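Local coordinates for protein flavin-dependent monooxygenase, oxygenase subunit HsaA (Rhodococcus sp., PDB 2RFQ) that hydroxylates the steroid-derived phenol 3-HSA to the catechol 3,4-DHSA during cholesterol catabolism, using reduced flavin and oxygen, as the oxygenase component of a two-component monooxygenase, at residues 28-31 and 36-39; 139-144 and 180-185; 332-337 and 360-365. All coordinates share one frame; numbering follows the deposited sequence.

Contact 1 of 3, residues 28-31 and 36-39; sequences QETE and IPDD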
loop_
_atom_site.group_PDB
_atom_site.type_symbol
_atom_site.label_atom_id
_atom_site.label_comp_id
_atom_site.label_asym_id
_atom_site.label_seq_id
_atom_site.Cartn_x
_atom_site.Cartn_y
_atom_site.Cartn_z
ATOM N N GLN A 28 21.544 19.078 15.022
ATOM C CA GLN A 28 22.028 18.003 15.922
ATOM C C GLN A 28 22.141 18.513 17.341
ATOM O O GLN A 28 21.767 17.834 18.286
ATOM C CB GLN A 28 23.354 17.329 15.493
ATOM C CG GLN A 28 23.634 16.057 16.363
ATOM C CD GLN A 28 22.483 15.000 16.313
ATOM O OE1 GLN A 28 21.982 14.682 15.255
ATOM N NE2 GLN A 28 22.106 14.455 17.463
ATOM N N GLU A 29 22.663 19.731 17.498
ATOM C CA GLU A 29 22.776 20.302 18.825
ATOM C C GLU A 29 21.400 20.408 19.502
ATOM O O GLU A 29 21.241 20.106 20.695
ATOM C CB GLU A 29 23.457 21.675 18.771
ATOM C CG GLU A 29 23.745 22.236 20.159
ATOM C CD GLU A 29 24.746 23.383 20.152
ATOM O OE1 GLU A 29 25.738 23.297 19.400
ATOM O OE2 GLU A 29 24.565 24.312 20.961
ATOM N N THR A 30 20.408 20.845 18.733
ATOM C CA THR A 30 19.051 20.964 19.239
ATOM C C THR A 30 18.547 19.603 19.731
ATOM O O THR A 30 17.965 19.503 20.806
ATOM C CB THR A 30 18.145 21.525 18.130
ATOM O OG1 THR A 30 18.607 22.851 17.835
ATOM C CG2 THR A 30 16.665 21.559 18.579
ATOM N N GLU A 31 18.787 18.545 18.959
ATOM C CA GLU A 31 18.430 17.203 19.428
ATOM C C GLU A 31 19.176 16.835 20.714
ATOM O O GLU A 31 18.583 16.373 21.677
ATOM C CB GLU A 31 18.822 16.165 18.391
ATOM C CG GLU A 31 17.853 15.913 17.308
ATOM C CD GLU A 31 18.075 14.497 16.792
ATOM O OE1 GLU A 31 19.002 14.320 15.991
ATOM O OE2 GLU A 31 17.362 13.571 17.225
ATOM N N ILE A 36 14.973 23.662 22.091
ATOM C CA ILE A 36 15.320 24.618 21.054
ATOM C C ILE A 36 16.293 25.640 21.658
ATOM O O ILE A 36 16.050 26.150 22.745
ATOM C CB ILE A 36 14.074 25.358 20.526
ATOM C CG1 ILE A 36 12.961 24.363 20.142
ATOM C CG2 ILE A 36 14.469 26.290 19.347
ATOM C CD1 ILE A 36 13.374 23.279 19.098
ATOM N N PRO A 37 17.406 25.918 20.978
ATOM C CA PRO A 37 18.336 26.936 21.482
ATOM C C PRO A 37 17.667 28.307 21.674
ATOM O O PRO A 37 16.799 28.738 20.876
ATOM C CB PRO A 37 19.415 26.982 20.405
ATOM C CG PRO A 37 19.451 25.573 19.897
ATOM C CD PRO A 37 17.946 25.247 19.779
ATOM N N ASP A 38 18.055 28.974 22.753
ATOM C CA ASP A 38 17.537 30.313 23.058
ATOM C C ASP A 38 17.770 31.227 21.862
ATOM O O ASP A 38 16.890 32.024 21.508
ATOM C CB ASP A 38 18.233 30.924 24.273
ATOM C CG ASP A 38 18.009 30.136 25.558
ATOM O OD1 ASP A 38 17.078 29.312 25.634
ATOM O OD2 ASP A 38 18.773 30.406 26.521
ATOM N N ASP A 39 18.942 31.092 21.231
ATOM C CA ASP A 39 19.302 32.029 20.176
ATOM C C ASP A 39 18.460 31.787 18.926
ATOM O O ASP A 39 18.149 32.737 18.196
ATOM C CB ASP A 39 20.793 31.954 19.842
ATOM C CG ASP A 39 21.224 33.113 19.005
ATOM O OD1 ASP A 39 21.127 34.246 19.507
ATOM O OD2 ASP A 39 21.594 32.894 17.836
#
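T30 and I36 bring the two backbones closest, with T30 CA 5.5 Å from I36 CA, across the short connection between helix 27-33 and helix 38-47. Segment 28-31 is wholly helical. Segment 36-39 arrives extended through I36 and P37 and turns helical at D38, which places P37 at the N-cap position; its pyrrolidine ring, through CD and CG, is what faces the helix. No hydrogen bond joins the segments, and the contact is carried by three side chains. T30 stands with OG1 beside its own backbone N and anti to the carbonyl carbon (chi1 -64°), and the two branches divide the work. OG1 lies close to the rim of the proline ring, 3.2 Å from P37 CD, with P37 CG only slightly farther from OG1, at 3.5 Å. The threonine and proline side chains meet at about a right angle. The hydroxyl is hydrogen-bonded to the carbonyl oxygen of R26, four residues back and just before helix 27-33. The methyl branch faces I36 instead: T30 CG2 lies 3.7 Å from I36 CD1. The CB of I36 points away from the helix, but its chain is folded (chi1 -51°, chi2 -56°), which swings CD1 back toward T30. With an alanine in place of T30, a gap would probably open beside I36 CD1 and the P37 ring, and the R26 carbonyl would lose its side-chain donor. D39 of helix 38-47 reaches back in a salt bridge to R26 as well. I36 also packs on S81, T82 and V85, so the turn between helices 27-33 and 38-47 is set against helix 80-96 within the N-terminal helical part of the acyl-CoA dehydrogenase fold.

Contact 2 of 3, residues 139-144 and 180-185; sequences WAWSSG and DVWNVV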
loop_
_atom_site.group_PDB
_atom_site.type_symbol
_atom_site.label_atom_id
_atom_site.label_comp_id
_atom_site.label_asym_id
_atom_site.label_seq_id
_atom_site.Cartn_x
_atom_site.Cartn_y
_atom_site.Cartn_z
ATOM N N TRP A 139 0.396 18.543 33.198
ATOM C CA TRP A 139 0.160 18.549 31.764
ATOM C C TRP A 139 1.454 18.265 30.994
ATOM O O TRP A 139 2.327 19.131 30.886
ATOM C CB TRP A 139 -0.402 19.906 31.335
ATOM C CG TRP A 139 -1.881 20.061 31.449
ATOM C CD1 TRP A 139 -2.809 19.712 30.516
ATOM C CD2 TRP A 139 -2.603 20.637 32.545
ATOM N NE1 TRP A 139 -4.080 20.045 30.957
ATOM C CE2 TRP A 139 -3.980 20.596 32.210
ATOM C CE3 TRP A 139 -2.222 21.171 33.783
ATOM C CZ2 TRP A 139 -4.975 21.101 33.055
ATOM C CZ3 TRP A 139 -3.222 21.668 34.641
ATOM C CH2 TRP A 139 -4.579 21.625 34.262
ATOM N N ALA A 140 1.551 17.046 30.466
ATOM C CA ALA A 140 2.712 16.602 29.666
ATOM C C ALA A 140 2.687 17.159 28.251
ATOM O O ALA A 140 1.699 17.763 27.811
ATOM C CB ALA A 140 2.757 15.070 29.610
ATOM N N TRP A 141 3.799 16.954 27.551
ATOM C CA TRP A 141 3.914 17.260 26.132
ATOM C C TRP A 141 3.736 18.751 25.804
ATOM O O TRP A 141 3.166 19.090 24.751
ATOM C CB TRP A 141 2.962 16.383 25.272
ATOM C CG TRP A 141 3.009 14.886 25.565
ATOM C CD1 TRP A 141 2.435 14.252 26.631
ATOM C CD2 TRP A 141 3.616 13.854 24.774
ATOM N NE1 TRP A 141 2.664 12.893 26.567
ATOM C CE2 TRP A 141 3.391 12.626 25.436
ATOM C CE3 TRP A 141 4.321 13.847 23.562
ATOM C CZ2 TRP A 141 3.851 11.395 24.930
ATOM C CZ3 TRP A 141 4.773 12.632 23.054
ATOM C CH2 TRP A 141 4.540 11.415 23.745
ATOM N N SER A 142 4.236 19.643 26.672
ATOM C CA SER A 142 4.124 21.086 26.399
ATOM C C SER A 142 5.351 21.516 25.603
ATOM O O SER A 142 6.351 21.945 26.148
ATOM C CB SER A 142 3.970 21.902 27.699
ATOM O OG SER A 142 3.618 23.250 27.374
ATOM N N SER A 143 5.247 21.374 24.286
ATOM C CA SER A 143 6.360 21.689 23.397
ATOM C C SER A 143 6.838 23.113 23.570
ATOM O O SER A 143 6.041 24.065 23.549
ATOM C CB SER A 143 5.964 21.474 21.933
ATOM O OG SER A 143 5.589 20.120 21.732
ATOM N N GLY A 144 8.160 23.257 23.712
ATOM C CA GLY A 144 8.774 24.583 23.868
ATOM C C GLY A 144 8.394 25.324 25.151
ATOM O O GLY A 144 8.570 26.536 25.230
ATOM N N ASP A 180 11.432 18.177 33.847
ATOM C CA ASP A 180 12.167 17.723 32.670
ATOM C C ASP A 180 12.088 16.205 32.580
ATOM O O ASP A 180 12.792 15.487 33.304
ATOM C CB ASP A 180 13.619 18.195 32.733
ATOM C CG ASP A 180 14.430 17.729 31.559
ATOM O OD1 ASP A 180 13.835 17.294 30.550
ATOM O OD2 ASP A 180 15.678 17.810 31.641
ATOM N N VAL A 181 11.183 15.732 31.726
ATOM C CA VAL A 181 10.950 14.308 31.540
ATOM C C VAL A 181 11.080 13.860 30.078
ATOM O O VAL A 181 10.874 12.681 29.786
ATOM C CB VAL A 181 9.547 13.880 32.038
ATOM C CG1 VAL A 181 9.379 14.214 33.515
ATOM C CG2 VAL A 181 8.456 14.555 31.201
ATOM N N TRP A 182 11.399 14.794 29.179
ATOM C CA TRP A 182 11.324 14.531 27.727
ATOM C C TRP A 182 12.436 13.587 27.259
ATOM O O TRP A 182 13.599 13.971 27.155
ATOM C CB TRP A 182 11.373 15.866 26.995
ATOM C CG TRP A 182 11.055 15.806 25.549
ATOM C CD1 TRP A 182 11.849 16.229 24.523
ATOM C CD2 TRP A 182 9.831 15.352 24.963
ATOM N NE1 TRP A 182 11.202 16.057 23.319
ATOM C CE2 TRP A 182 9.958 15.520 23.560
ATOM C CE3 TRP A 182 8.638 14.813 25.484
ATOM C CZ2 TRP A 182 8.946 15.173 22.671
ATOM C CZ3 TRP A 182 7.624 14.459 24.591
ATOM C CH2 TRP A 182 7.784 14.659 23.203
ATOM N N ASN A 183 12.065 12.335 26.976
ATOM C CA ASN A 183 13.030 11.276 26.724
ATOM C C ASN A 183 12.490 10.321 25.656
ATOM O O ASN A 183 12.031 9.204 25.957
ATOM C CB ASN A 183 13.271 10.532 28.045
ATOM C CG ASN A 183 14.391 9.546 27.953
ATOM O OD1 ASN A 183 15.256 9.649 27.091
ATOM N ND2 ASN A 183 14.377 8.554 28.849
ATOM N N VAL A 184 12.544 10.792 24.408
ATOM C CA VAL A 184 11.810 10.142 23.307
ATOM C C VAL A 184 12.664 9.902 22.064
ATOM O O VAL A 184 13.762 10.455 21.921
ATOM C CB VAL A 184 10.578 10.978 22.914
ATOM C CG1 VAL A 184 9.546 10.955 24.047
ATOM C CG2 VAL A 184 11.002 12.392 22.616
ATOM N N VAL A 185 12.138 9.091 21.146
ATOM C CA VAL A 185 12.923 8.649 19.977
ATOM C C VAL A 185 12.999 9.710 18.847
ATOM O O VAL A 185 13.881 9.676 17.989
ATOM C CB VAL A 185 12.342 7.318 19.419
ATOM C CG1 VAL A 185 10.939 7.558 18.812
ATOM C CG2 VAL A 185 13.294 6.629 18.391
#
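Next to W141, whose indole meets W182, the hydroxyl OG of S142 is held by two groups, the carbonyl oxygen of S118 and the hydroxyl of S117. S142 is also the centre of an inverse gamma turn, closed by a weak bond of 3.1 Å from S143 N to W141 O; the backbone of W141 has a positive phi (63°). Across the contact the two indoles form an offset edge-to-face pair. The six-membered ring of W182 presents its edge to the face of that of W141, with centroids 5.3 Å apart and planes turned 79° against each other. W182 CZ3 comes 3.5 Å from W141 CE3, near the rim of the W141 ring, and W182 CH2 follows at 3.6 Å from W141 CZ3. W182 extends its ring across from the connecting loop because CG is anti to its backbone N (chi1 -169°). At the other end of this indole NE1 is bonded to the carbonyl oxygen of L187, which helps hold the ring's rotation, and V184 CG2 packs over one of its faces toward the rim. W141 also packs on A346 of the second subunit. W141, S142 and S143 probably bind FMN, as inferred from relatives. The pair thus joins a strand of the beta domain to the loop after strand 177-179, at the probable FMN site of this acyl-CoA dehydrogenase-like fold, next to the second subunit.

Contact 3 of 3, residues 332-337 and 360-365; sequences RAISSI and RDAHAG
I334 and I337 pack on A362 and H363 where helix 316-344 runs nearly antiparallel to helix 354-365, a helix pair of the C-terminal helical domain of the acyl-CoA dehydrogenase fold. The segment axes come within 9.8 Å of each other at 152°. Apolar packing centres on the small A362, whose CB fits between two isoleucines: I337 CD1 is 3.5 Å from A362 CB, and I334 CG1 is 3.9 Å from the same methyl. The aliphatic-aromatic part is a CH-pi contact. I334 CG2, which a chi1 of -65° places anti to its backbone N, sits over one face of the H363 imidazole, 3.6 Å from the ring centroid and 28° off its normal, displaced toward the CE1-NE2 rim. The polar side of this ring is held by D338, the residue after segment 332-337, through a hydrogen bond to H363 NE2, so helix 316-344 supplies both the methyl over the face and the acceptor at the nitrogen. H363 further meets the rings of W359 in its own chain and W359 of the second subunit edge-to-face. Hydrogen bonding within 332-337 shows an intrahelical side-chain bond: R332 O accepts S336 N at 3.0 Å and S336 OG at 2.7 Å, from opposite faces of the carbonyl plane.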
loop_
_atom_site.group_PDB
_atom_site.type_symbol
_atom_site.label_atom_id
_atom_site.label_comp_id
_atom_site.label_asym_id
_atom_site.label_seq_id
_atom_site.Cartn_x
_atom_site.Cartn_y
_atom_site.Cartn_z
ATOM N N ARG A 332 0.593 11.226 4.321
ATOM C CA ARG A 332 1.335 11.327 3.054
ATOM C C ARG A 332 2.787 11.768 3.310
ATOM O O ARG A 332 3.726 11.278 2.681
ATOM C CB ARG A 332 0.672 12.346 2.123
ATOM C CG ARG A 332 -0.735 11.946 1.628
ATOM C CD ARG A 332 -1.174 12.904 0.513
ATOM N NE ARG A 332 -2.631 13.086 0.509
ATOM C CZ ARG A 332 -3.507 12.291 -0.114
ATOM N NH1 ARG A 332 -4.809 12.568 -0.061
ATOM N NH2 ARG A 332 -3.095 11.201 -0.753
ATOM N N ALA A 333 2.951 12.729 4.211
ATOM C CA ALA A 333 4.283 13.240 4.554
ATOM C C ALA A 333 5.156 12.124 5.128
ATOM O O ALA A 333 6.311 11.936 4.701
ATOM C CB ALA A 333 4.178 14.417 5.498
ATOM N N ILE A 334 4.616 11.367 6.075
ATOM C CA ILE A 334 5.386 10.277 6.705
ATOM C C ILE A 334 5.676 9.160 5.695
ATOM O O ILE A 334 6.800 8.657 5.634
ATOM C CB ILE A 334 4.665 9.756 7.946
ATOM C CG1 ILE A 334 4.620 10.882 8.988
ATOM C CG2 ILE A 334 5.398 8.555 8.518
ATOM C CD1 ILE A 334 3.646 10.654 10.126
ATOM N N SER A 335 4.672 8.758 4.914
ATOM C CA SER A 335 4.902 7.733 3.879
ATOM C C SER A 335 6.020 8.138 2.923
ATOM O O SER A 335 6.857 7.316 2.534
ATOM C CB SER A 335 3.604 7.479 3.128
ATOM O OG SER A 335 3.767 6.532 2.082
ATOM N N SER A 336 6.043 9.422 2.562
ATOM C CA SER A 336 7.050 9.947 1.647
ATOM C C SER A 336 8.437 9.944 2.278
ATOM O O SER A 336 9.416 9.535 1.632
ATOM C CB SER A 336 6.631 11.338 1.213
ATOM O OG SER A 336 5.376 11.225 0.516
ATOM N N ILE A 337 8.531 10.370 3.538
ATOM C CA ILE A 337 9.837 10.344 4.236
ATOM C C ILE A 337 10.306 8.882 4.324
ATOM O O ILE A 337 11.495 8.563 4.092
ATOM C CB ILE A 337 9.746 10.961 5.650
ATOM C CG1 ILE A 337 9.468 12.460 5.515
ATOM C CG2 ILE A 337 11.075 10.739 6.414
ATOM C CD1 ILE A 337 8.990 13.082 6.784
ATOM N N ARG A 360 12.723 10.114 12.201
ATOM C CA ARG A 360 12.302 9.937 13.599
ATOM C C ARG A 360 11.370 11.036 14.052
ATOM O O ARG A 360 10.367 10.787 14.750
ATOM C CB ARG A 360 13.521 9.885 14.506
ATOM C CG ARG A 360 14.299 8.559 14.329
ATOM C CD ARG A 360 15.515 8.508 15.264
ATOM N NE ARG A 360 16.550 9.480 14.892
ATOM C CZ ARG A 360 16.775 10.644 15.503
ATOM N NH1 ARG A 360 16.031 11.039 16.541
ATOM N NH2 ARG A 360 17.744 11.435 15.067
ATOM N N ASP A 361 11.693 12.261 13.638
ATOM C CA ASP A 361 10.876 13.427 14.016
ATOM C C ASP A 361 9.419 13.329 13.520
ATOM O O ASP A 361 8.478 13.638 14.271
ATOM C CB ASP A 361 11.529 14.704 13.491
ATOM C CG ASP A 361 12.752 15.131 14.304
ATOM O OD1 ASP A 361 13.072 14.528 15.353
ATOM O OD2 ASP A 361 13.447 16.083 13.862
ATOM N N ALA A 362 9.253 12.933 12.255
ATOM C CA ALA A 362 7.899 12.815 11.657
ATOM C C ALA A 362 7.127 11.712 12.355
ATOM O O ALA A 362 5.942 11.871 12.671
ATOM C CB ALA A 362 7.988 12.564 10.139
ATOM N N HIS A 363 7.803 10.597 12.650
ATOM C CA HIS A 363 7.107 9.505 13.328
ATOM C C HIS A 363 6.724 9.868 14.755
ATOM O O HIS A 363 5.708 9.391 15.296
ATOM C CB HIS A 363 7.930 8.219 13.254
ATOM C CG HIS A 363 7.821 7.541 11.936
ATOM N ND1 HIS A 363 6.787 6.674 11.629
ATOM C CD2 HIS A 363 8.571 7.654 10.814
ATOM C CE1 HIS A 363 6.928 6.256 10.380
ATOM N NE2 HIS A 363 7.996 6.842 9.861
ATOM N N ALA A 364 7.481 10.788 15.354
ATOM C CA ALA A 364 7.132 11.240 16.685
ATOM C C ALA A 364 5.942 12.184 16.607
ATOM O O ALA A 364 5.005 12.073 17.413
ATOM C CB ALA A 364 8.315 11.910 17.373
ATOM N N GLY A 365 5.962 13.101 15.639
ATOM C CA GLY A 365 4.856 14.071 15.476
ATOM C C GLY A 365 3.541 13.337 15.205
ATOM O O GLY A 365 2.459 13.790 15.584
#

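In the fold
R360 ties the three contacts together: its NH1 reaches E31 OE2 of contact 1 at 2.9 Å in a salt bridge and V185 O of contact 2, also at 2.9 Å, in a probable hydrogen bond. One guanidinium of contact 3 thereby connects the N-terminal helices, the loop 180-185 and the C-terminal helices. Contacts 1 and 2 do not touch; their nearest atoms are about 5 Å apart. All three lie around the probable FMN site: contact 2 contributes to it, while the side chains of I36, W182 and A362 are about 7, 7 and 8 Å from that of W84, which probably binds FMN. Contacts 2 and 3 both touch the second subunit.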